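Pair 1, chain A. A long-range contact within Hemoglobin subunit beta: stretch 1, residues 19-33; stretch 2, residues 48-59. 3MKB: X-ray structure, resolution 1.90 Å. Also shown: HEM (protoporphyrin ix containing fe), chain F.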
# COMPACT_ATOMS: atom_id res chain seq x y z
N ASN A 19 -0.47 -0.50 -31.14
CA ASN A 19 -1.56 0.46 -31.19
C ASN A 19 -1.78 0.90 -29.74
O ASN A 19 -2.62 0.35 -29.05
CB ASN A 19 -2.80 -0.21 -31.78
CG ASN A 19 -3.93 0.79 -32.07
OD1 ASN A 19 -3.92 1.98 -31.61
ND2 ASN A 19 -4.91 0.32 -32.86
N SER A 20 -0.93 1.80 -29.28
CA SER A 20 -0.96 2.31 -27.89
C SER A 20 -2.25 3.08 -27.50
O SER A 20 -2.63 3.07 -26.37
CB SER A 20 0.30 3.17 -27.66
OG SER A 20 1.49 2.35 -27.77
N SER A 21 -2.90 3.78 -28.43
CA SER A 21 -4.18 4.43 -28.11
C SER A 21 -5.29 3.39 -27.79
O SER A 21 -6.05 3.57 -26.82
CB SER A 21 -4.60 5.35 -29.26
OG SER A 21 -3.75 6.50 -29.25
N ALA A 22 -5.33 2.33 -28.59
CA ALA A 22 -6.25 1.20 -28.38
C ALA A 22 -5.97 0.45 -27.06
O ALA A 22 -6.90 0.14 -26.32
CB ALA A 22 -6.24 0.27 -29.57
N ILE A 23 -4.69 0.16 -26.79
CA ILE A 23 -4.29 -0.25 -25.46
C ILE A 23 -4.78 0.69 -24.33
O ILE A 23 -5.34 0.20 -23.37
CB ILE A 23 -2.74 -0.42 -25.38
CG1 ILE A 23 -2.25 -1.50 -26.37
CG2 ILE A 23 -2.28 -0.69 -23.97
CD1 ILE A 23 -0.71 -1.48 -26.60
N GLY A 24 -4.53 2.01 -24.44
CA GLY A 24 -4.96 2.99 -23.46
C GLY A 24 -6.47 3.03 -23.28
O GLY A 24 -6.98 3.10 -22.15
N THR A 25 -7.17 2.91 -24.40
CA THR A 25 -8.63 2.92 -24.39
C THR A 25 -9.12 1.72 -23.54
O THR A 25 -9.87 1.92 -22.59
CB THR A 25 -9.21 2.92 -25.83
OG1 THR A 25 -8.78 4.12 -26.50
CG2 THR A 25 -10.73 2.92 -25.79
N LYS A 26 -8.67 0.52 -23.87
CA LYS A 26 -9.01 -0.69 -23.08
C LYS A 26 -8.53 -0.60 -21.66
O LYS A 26 -9.24 -1.05 -20.77
CB LYS A 26 -8.43 -1.96 -23.70
CG LYS A 26 -8.79 -2.15 -25.15
CD LYS A 26 -8.07 -3.36 -25.73
CE LYS A 26 -8.19 -3.38 -27.25
NZ LYS A 26 -7.48 -4.56 -27.88
N ALA A 27 -7.33 -0.05 -21.43
CA ALA A 27 -6.84 0.05 -20.01
C ALA A 27 -7.75 0.94 -19.13
O ALA A 27 -8.05 0.60 -17.99
CB ALA A 27 -5.39 0.53 -19.93
N LEU A 28 -8.11 2.10 -19.67
CA LEU A 28 -9.03 3.02 -19.03
C LEU A 28 -10.37 2.33 -18.72
O LEU A 28 -10.91 2.45 -17.58
CB LEU A 28 -9.23 4.23 -19.97
CG LEU A 28 -9.23 5.69 -19.53
CD1 LEU A 28 -10.65 6.31 -19.69
CD2 LEU A 28 -8.61 6.03 -18.15
N GLU A 29 -10.91 1.64 -19.73
CA GLU A 29 -12.20 0.93 -19.63
C GLU A 29 -12.13 -0.15 -18.56
O GLU A 29 -13.05 -0.29 -17.71
CB GLU A 29 -12.63 0.34 -21.00
CG GLU A 29 -13.11 1.45 -21.97
CD GLU A 29 -13.31 0.98 -23.44
OE1 GLU A 29 -12.82 -0.12 -23.83
OE2 GLU A 29 -13.91 1.77 -24.19
N ARG A 30 -11.02 -0.88 -18.57
CA ARG A 30 -10.77 -1.87 -17.56
C ARG A 30 -10.71 -1.30 -16.17
O ARG A 30 -11.32 -1.85 -15.22
CB ARG A 30 -9.46 -2.62 -17.87
CG ARG A 30 -9.08 -3.73 -16.85
CD ARG A 30 -7.77 -4.49 -17.35
NE ARG A 30 -7.99 -5.05 -18.67
CZ ARG A 30 -8.52 -6.26 -18.90
NH1 ARG A 30 -8.86 -7.04 -17.87
NH2 ARG A 30 -8.71 -6.69 -20.14
N MET A 31 -9.96 -0.20 -16.04
CA MET A 31 -9.78 0.44 -14.72
C MET A 31 -11.15 0.85 -14.17
O MET A 31 -11.41 0.67 -13.00
CB MET A 31 -8.87 1.65 -14.84
CG MET A 31 -8.63 2.39 -13.51
SD MET A 31 -7.91 4.02 -13.82
CE MET A 31 -9.24 4.81 -14.75
N PHE A 32 -12.04 1.31 -15.03
CA PHE A 32 -13.43 1.63 -14.59
C PHE A 32 -14.24 0.48 -14.03
O PHE A 32 -15.15 0.72 -13.22
CB PHE A 32 -14.24 2.25 -15.73
CG PHE A 32 -13.72 3.57 -16.19
CD1 PHE A 32 -12.98 4.34 -15.37
CD2 PHE A 32 -14.04 4.05 -17.45
CE1 PHE A 32 -12.49 5.60 -15.83
CE2 PHE A 32 -13.57 5.25 -17.89
CZ PHE A 32 -12.82 6.03 -17.10
N VAL A 33 -14.03 -0.73 -14.53
CA VAL A 33 -14.83 -1.90 -14.17
C VAL A 33 -14.13 -2.47 -12.95
O VAL A 33 -14.78 -2.79 -11.94
CB VAL A 33 -14.94 -2.92 -15.35
CG1 VAL A 33 -15.54 -4.34 -14.94
CG2 VAL A 33 -15.77 -2.37 -16.47
N PHE A 48 -18.32 12.37 -22.95
CA PHE A 48 -17.13 11.60 -22.55
C PHE A 48 -16.90 10.29 -23.33
O PHE A 48 -17.78 9.42 -23.37
CB PHE A 48 -17.10 11.30 -21.04
CG PHE A 48 -16.07 10.24 -20.65
CD1 PHE A 48 -16.45 8.92 -20.47
CD2 PHE A 48 -14.73 10.59 -20.48
CE1 PHE A 48 -15.52 7.94 -20.11
CE2 PHE A 48 -13.78 9.63 -20.13
CZ PHE A 48 -14.18 8.30 -19.93
N SER A 49 -15.69 10.16 -23.89
CA SER A 49 -15.20 8.98 -24.59
C SER A 49 -13.88 8.49 -23.97
O SER A 49 -12.89 9.26 -23.86
CB SER A 49 -15.03 9.30 -26.09
OG SER A 49 -14.36 8.26 -26.79
N ALA A 50 -13.87 7.22 -23.54
CA ALA A 50 -12.64 6.57 -23.01
C ALA A 50 -11.48 6.70 -24.03
O ALA A 50 -10.31 6.93 -23.67
CB ALA A 50 -12.90 5.10 -22.74
N SER A 51 -11.87 6.55 -25.29
CA SER A 51 -10.95 6.57 -26.40
C SER A 51 -10.29 7.94 -26.48
O SER A 51 -9.08 8.04 -26.57
CB SER A 51 -11.68 6.17 -27.69
OG SER A 51 -10.91 6.48 -28.84
N ILE A 52 -11.08 9.00 -26.36
CA ILE A 52 -10.51 10.36 -26.34
C ILE A 52 -9.55 10.55 -25.19
O ILE A 52 -8.52 11.23 -25.31
CB ILE A 52 -11.59 11.42 -26.11
CG1 ILE A 52 -12.80 11.14 -26.97
CG2 ILE A 52 -11.01 12.77 -26.32
CD1 ILE A 52 -12.66 11.52 -28.41
N HIS A 53 -9.90 9.98 -24.05
CA HIS A 53 -9.05 10.21 -22.91
C HIS A 53 -7.73 9.47 -23.04
O HIS A 53 -6.67 9.98 -22.66
CB HIS A 53 -9.74 9.89 -21.60
CG HIS A 53 -8.90 10.26 -20.43
ND1 HIS A 53 -8.92 11.53 -19.88
CD2 HIS A 53 -7.95 9.57 -19.76
CE1 HIS A 53 -8.03 11.59 -18.90
NE2 HIS A 53 -7.43 10.42 -18.81
N ALA A 54 -7.79 8.27 -23.62
CA ALA A 54 -6.59 7.45 -23.86
C ALA A 54 -5.57 8.12 -24.76
O ALA A 54 -4.35 7.93 -24.60
CB ALA A 54 -7.00 6.13 -24.46
N ALA A 55 -6.08 8.89 -25.73
CA ALA A 55 -5.26 9.66 -26.63
C ALA A 55 -4.43 10.72 -25.87
O ALA A 55 -3.25 10.94 -26.18
CB ALA A 55 -6.12 10.29 -27.72
N ILE A 56 -5.05 11.34 -24.86
CA ILE A 56 -4.33 12.28 -23.99
C ILE A 56 -3.20 11.56 -23.23
O ILE A 56 -2.03 11.94 -23.33
CB ILE A 56 -5.28 12.97 -22.99
CG1 ILE A 56 -6.66 13.20 -23.63
CG2 ILE A 56 -4.66 14.28 -22.51
CD1 ILE A 56 -7.54 14.37 -23.04
N VAL A 57 -3.58 10.50 -22.50
CA VAL A 57 -2.63 9.75 -21.65
C VAL A 57 -1.46 9.24 -22.49
O VAL A 57 -0.30 9.42 -22.13
CB VAL A 57 -3.34 8.56 -20.94
CG1 VAL A 57 -2.36 7.78 -20.10
CG2 VAL A 57 -4.46 9.06 -20.08
N VAL A 58 -1.79 8.64 -23.63
CA VAL A 58 -0.82 8.04 -24.53
C VAL A 58 0.18 9.04 -25.08
O VAL A 58 1.38 8.74 -25.19
CB VAL A 58 -1.53 7.30 -25.68
CG1 VAL A 58 -0.62 7.12 -26.85
CG2 VAL A 58 -2.04 5.95 -25.18
N GLY A 59 -0.31 10.24 -25.42
CA GLY A 59 0.62 11.33 -25.78
C GLY A 59 1.62 11.58 -24.68
O GLY A 59 2.81 11.70 -24.90
CHA HEM F . -5.86 15.02 -18.26
CHB HEM F . -1.86 12.35 -18.65
CHC HEM F . -3.55 9.58 -15.13
CHD HEM F . -7.73 12.10 -14.90
C1A HEM F . -4.62 14.56 -18.57
C2A HEM F . -3.72 15.25 -19.44
C3A HEM F . -2.64 14.51 -19.56
C4A HEM F . -2.81 13.34 -18.77
CMA HEM F . -1.40 14.86 -20.41
CAA HEM F . -3.98 16.60 -20.16
CBA HEM F . -3.67 17.76 -19.23
CGA HEM F . -3.81 19.05 -20.02
O1A HEM F . -2.88 19.41 -20.79
O2A HEM F . -4.85 19.72 -19.90
C1B HEM F . -1.93 11.34 -17.75
C2B HEM F . -0.94 10.30 -17.52
C3B HEM F . -1.44 9.53 -16.54
C4B HEM F . -2.74 10.07 -16.12
CMB HEM F . 0.42 10.07 -18.26
CAB HEM F . -0.77 8.29 -15.92
CBB HEM F . -0.66 8.31 -14.59
C1C HEM F . -4.84 10.00 -14.79
C2C HEM F . -5.75 9.34 -13.88
C3C HEM F . -6.89 10.02 -13.85
C4C HEM F . -6.76 11.16 -14.70
CMC HEM F . -5.53 8.05 -13.10
CAC HEM F . -8.15 9.69 -13.01
CBC HEM F . -8.61 8.43 -12.88
C1D HEM F . -7.66 13.08 -15.83
C2D HEM F . -8.71 14.01 -16.20
C3D HEM F . -8.09 14.90 -17.26
C4D HEM F . -6.74 14.43 -17.42
CMD HEM F . -10.15 14.08 -15.66
CAD HEM F . -8.71 16.08 -18.05
CBD HEM F . -9.52 15.57 -19.23
CGD HEM F . -10.28 16.80 -19.75
O1D HEM F . -9.99 17.23 -20.89
O2D HEM F . -11.19 17.38 -19.06
NA HEM F . -4.04 13.37 -18.16
NB HEM F . -2.98 11.18 -16.89
NC HEM F . -5.49 11.13 -15.28
ND HEM F . -6.53 13.38 -16.56
FE HEM F . -4.74 12.30 -16.59
O HOH W 1 -7.35 6.53 -27.61
O HOH W 2 -5.60 10.66 -17.78

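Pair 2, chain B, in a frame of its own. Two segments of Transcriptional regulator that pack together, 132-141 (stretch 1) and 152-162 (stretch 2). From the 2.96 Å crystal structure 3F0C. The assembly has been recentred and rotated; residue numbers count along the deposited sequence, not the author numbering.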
# COMPACT_ATOMS: atom_id res chain seq x y z
N VAL B 132 13.58 -9.44 -0.79
CA VAL B 132 14.48 -8.43 -0.25
C VAL B 132 15.89 -8.94 -0.43
O VAL B 132 16.78 -8.19 -0.90
CB VAL B 132 14.18 -8.13 1.23
CG1 VAL B 132 15.30 -7.32 1.87
CG2 VAL B 132 12.87 -7.34 1.34
N GLU B 133 16.10 -10.23 -0.12
CA GLU B 133 17.43 -10.83 -0.25
C GLU B 133 17.92 -10.82 -1.70
O GLU B 133 19.04 -10.37 -1.98
CB GLU B 133 17.46 -12.27 0.22
CG GLU B 133 17.20 -12.53 1.68
CD GLU B 133 18.17 -11.81 2.62
OE1 GLU B 133 19.40 -11.78 2.24
OE2 GLU B 133 17.72 -11.31 3.70
N ILE B 134 17.11 -11.31 -2.64
CA ILE B 134 17.55 -11.24 -4.02
C ILE B 134 18.00 -9.81 -4.32
O ILE B 134 19.12 -9.58 -4.83
CB ILE B 134 16.48 -11.62 -5.01
CG1 ILE B 134 16.21 -13.13 -4.95
CG2 ILE B 134 16.90 -11.24 -6.39
CD1 ILE B 134 14.77 -13.47 -5.42
N VAL B 135 17.18 -8.85 -3.93
CA VAL B 135 17.50 -7.48 -4.26
C VAL B 135 18.80 -7.04 -3.56
O VAL B 135 19.68 -6.40 -4.17
CB VAL B 135 16.29 -6.56 -3.99
CG1 VAL B 135 16.75 -5.10 -3.94
CG2 VAL B 135 15.20 -6.80 -5.07
N ALA B 136 18.98 -7.44 -2.31
CA ALA B 136 20.16 -7.04 -1.58
C ALA B 136 21.39 -7.52 -2.36
O ALA B 136 22.49 -6.91 -2.29
CB ALA B 136 20.14 -7.61 -0.18
N GLY B 137 21.18 -8.60 -3.12
CA GLY B 137 22.27 -9.25 -3.84
C GLY B 137 22.62 -8.48 -5.07
O GLY B 137 23.78 -8.38 -5.44
N ILE B 138 21.60 -7.93 -5.72
CA ILE B 138 21.84 -7.07 -6.88
C ILE B 138 22.50 -5.77 -6.42
O ILE B 138 23.47 -5.31 -7.01
CB ILE B 138 20.57 -6.78 -7.66
CG1 ILE B 138 19.80 -8.09 -7.95
CG2 ILE B 138 20.95 -6.09 -8.93
CD1 ILE B 138 18.54 -8.00 -8.81
N ILE B 139 22.00 -5.21 -5.33
CA ILE B 139 22.63 -4.03 -4.75
C ILE B 139 24.09 -4.34 -4.48
O ILE B 139 24.99 -3.59 -4.85
CB ILE B 139 21.86 -3.53 -3.49
CG1 ILE B 139 20.50 -2.95 -3.96
CG2 ILE B 139 22.68 -2.50 -2.70
CD1 ILE B 139 19.52 -2.50 -2.85
N GLN B 140 24.34 -5.49 -3.86
CA GLN B 140 25.71 -5.88 -3.53
C GLN B 140 26.62 -5.95 -4.76
O GLN B 140 27.76 -5.51 -4.71
CB GLN B 140 25.70 -7.24 -2.82
CG GLN B 140 27.04 -7.74 -2.41
CD GLN B 140 27.63 -6.85 -1.38
OE1 GLN B 140 28.54 -6.07 -1.66
NE2 GLN B 140 27.09 -6.92 -0.17
N TYR B 141 26.13 -6.53 -5.85
CA TYR B 141 26.88 -6.60 -7.10
C TYR B 141 27.13 -5.19 -7.63
O TYR B 141 28.24 -4.84 -7.97
CB TYR B 141 26.11 -7.45 -8.12
CG TYR B 141 26.74 -7.57 -9.49
CD1 TYR B 141 28.13 -7.43 -9.68
CD2 TYR B 141 25.96 -7.88 -10.59
CE1 TYR B 141 28.70 -7.56 -10.92
CE2 TYR B 141 26.52 -8.02 -11.84
CZ TYR B 141 27.88 -7.85 -11.99
OH TYR B 141 28.42 -7.98 -13.23
N ASN B 152 23.57 1.20 2.73
CA ASN B 152 23.13 -0.02 3.38
C ASN B 152 22.32 -0.76 2.34
O ASN B 152 21.19 -0.40 2.02
CB ASN B 152 22.37 0.12 4.70
CG ASN B 152 22.31 -1.23 5.48
OD1 ASN B 152 21.49 -2.09 5.19
ND2 ASN B 152 23.23 -1.42 6.43
N LYS B 153 22.96 -1.80 1.81
CA LYS B 153 22.38 -2.65 0.81
C LYS B 153 21.04 -3.10 1.33
O LYS B 153 20.08 -3.16 0.57
CB LYS B 153 23.29 -3.87 0.48
CG LYS B 153 23.13 -5.14 1.36
CD LYS B 153 24.24 -6.21 1.12
CE LYS B 153 24.16 -7.40 2.12
NZ LYS B 153 25.48 -8.05 2.53
N HIS B 154 20.95 -3.38 2.61
CA HIS B 154 19.76 -4.03 3.08
C HIS B 154 18.60 -3.08 3.23
O HIS B 154 17.48 -3.40 2.86
CB HIS B 154 20.01 -4.71 4.39
CG HIS B 154 19.01 -5.76 4.67
ND1 HIS B 154 17.97 -5.58 5.56
CD2 HIS B 154 18.83 -6.99 4.12
CE1 HIS B 154 17.22 -6.67 5.58
NE2 HIS B 154 17.72 -7.54 4.71
N GLU B 155 18.86 -1.91 3.79
CA GLU B 155 17.84 -0.89 3.95
C GLU B 155 17.23 -0.55 2.60
O GLU B 155 16.03 -0.61 2.42
CB GLU B 155 18.50 0.34 4.54
CG GLU B 155 17.57 1.48 4.85
CD GLU B 155 18.32 2.64 5.48
OE1 GLU B 155 19.57 2.56 5.65
OE2 GLU B 155 17.66 3.65 5.79
N ASN B 156 18.08 -0.21 1.65
CA ASN B 156 17.66 0.05 0.30
C ASN B 156 16.80 -1.08 -0.27
O ASN B 156 15.69 -0.85 -0.72
CB ASN B 156 18.90 0.21 -0.57
CG ASN B 156 19.62 1.51 -0.32
OD1 ASN B 156 19.34 2.19 0.67
ND2 ASN B 156 20.54 1.88 -1.22
N ALA B 157 17.34 -2.30 -0.25
CA ALA B 157 16.66 -3.48 -0.75
C ALA B 157 15.20 -3.54 -0.31
O ALA B 157 14.30 -3.63 -1.14
CB ALA B 157 17.38 -4.70 -0.26
N GLU B 158 14.97 -3.49 1.00
CA GLU B 158 13.65 -3.36 1.60
C GLU B 158 12.85 -2.24 1.04
O GLU B 158 11.63 -2.36 0.85
CB GLU B 158 13.80 -2.97 3.03
CG GLU B 158 13.88 -4.10 3.91
CD GLU B 158 12.87 -3.98 5.04
OE1 GLU B 158 12.61 -2.83 5.52
OE2 GLU B 158 12.36 -5.07 5.44
N PHE B 159 13.52 -1.11 0.87
CA PHE B 159 12.82 0.07 0.43
C PHE B 159 12.25 -0.17 -0.96
O PHE B 159 11.06 0.04 -1.19
CB PHE B 159 13.72 1.31 0.47
CG PHE B 159 12.96 2.62 0.39
CD1 PHE B 159 11.94 2.91 1.28
CD2 PHE B 159 13.29 3.56 -0.58
CE1 PHE B 159 11.26 4.11 1.22
CE2 PHE B 159 12.62 4.75 -0.65
CZ PHE B 159 11.60 5.03 0.26
N LEU B 160 13.09 -0.63 -1.86
CA LEU B 160 12.63 -0.91 -3.20
C LEU B 160 11.49 -1.91 -3.16
O LEU B 160 10.45 -1.71 -3.78
CB LEU B 160 13.77 -1.41 -4.08
CG LEU B 160 13.45 -1.48 -5.57
CD1 LEU B 160 12.61 -2.64 -5.84
CD2 LEU B 160 12.70 -0.28 -6.00
N VAL B 161 11.68 -2.98 -2.40
CA VAL B 161 10.67 -4.02 -2.35
C VAL B 161 9.35 -3.40 -1.84
O VAL B 161 8.33 -3.50 -2.49
CB VAL B 161 11.16 -5.27 -1.60
CG1 VAL B 161 10.09 -6.29 -1.48
CG2 VAL B 161 12.31 -5.85 -2.35
N HIS B 162 9.41 -2.68 -0.72
CA HIS B 162 8.23 -2.03 -0.18
C HIS B 162 7.59 -0.98 -1.13
O HIS B 162 6.36 -0.84 -1.21
CB HIS B 162 8.56 -1.36 1.14
CG HIS B 162 8.81 -2.32 2.25
ND1 HIS B 162 8.53 -3.67 2.15
CD2 HIS B 162 9.28 -2.12 3.51
CE1 HIS B 162 8.83 -4.26 3.29
NE2 HIS B 162 9.30 -3.35 4.13

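Two helices that cross at close range must settle which residues stand at the crossing point, and the same backbone can accept more than one answer. In pair 1, from hemoglobin subunit beta, the helix axes approach to 7.9 Å with 118° between their directions; in pair 2, from a transcriptional regulator, the values are 8.3 Å and 125°. Fourteen central residues superpose with an RMSD of 0.5 Å. In both, an N-cap side chain precedes the second helix: A:Ser49 OG accepts a weak bond from A:Ile52 N (3.4 Å), while at the matching position B:Asn152 OD1 accepts from B:Glu155 N (3.0 Å) and, weakly, from B:His154 N (2.9 Å).

The fixed point is an alanine. A:Ala54 and B:Ala157 coincide, and each directs its CB toward the opposing helix, where a small side chain lets the backbones come close. A:Ala54 CB lies 3.2 Å from A:Thr25 N and 3.4 Å from A:Gly24 C, so it rests against main chain. B:Ala157 CB also approaches backbone, 3.6 Å from B:Val132 O, but it is a knob seated among B:Val132, B:Val135, B:Ala136 and B:Ile139.

The difference centres on A:Gly24, which matches B:Val135. In pair 1 an ideal CB on the glycine would stand only 3.1 Å from A:Ala54 CB and 3.2 Å from A:Val58 CG2. Pair 2 accommodates a valine here, with B:Val135 CG1 3.8 Å from B:Ala157 CB and B:Val135 CG2 4.1 Å from B:Val161 CG2. A:Val58, which matches B:Val161, sets CG2 3.9 Å from A:Ser21 CA, as B:Val161 CG2 lies 4.0 Å from B:Val132 CA.

Three residues before the glycine, A:Ser21 matches B:Val132. The serine is bridged to the second helix through its carbonyl: water 1 donates to A:Ser51 O at 2.5 Å and, weakly, to A:Ser21 O at 3.3 Å. The valine is itself a knob, among B:His154, B:Ala157, B:Glu158 and B:Val161. Just after the glycine, A:Thr25 turns its hydroxyl back on its own helix, donating from OG1 to A:Ser21 O (2.8 Å), and still packs OG1 3.4 Å from A:Ala54 CB. Its counterpart B:Ala136 makes a purely apolar side-chain approach to the central alanine, CB to B:Ala157 CB at 4.0 Å.

Farther along, a branched aliphatic residue is kept on the first helix while its partner on the second grows from alanine to lysine. A:Leu28 CD1 lies 4.0 Å from the small A:Ala50 CB; the matching B:Ile139 places CG2 3.5 Å from CB of the long B:Lys153. Neither interface has a clear direct hydrogen bond between its helices, so shape carries much of the fit.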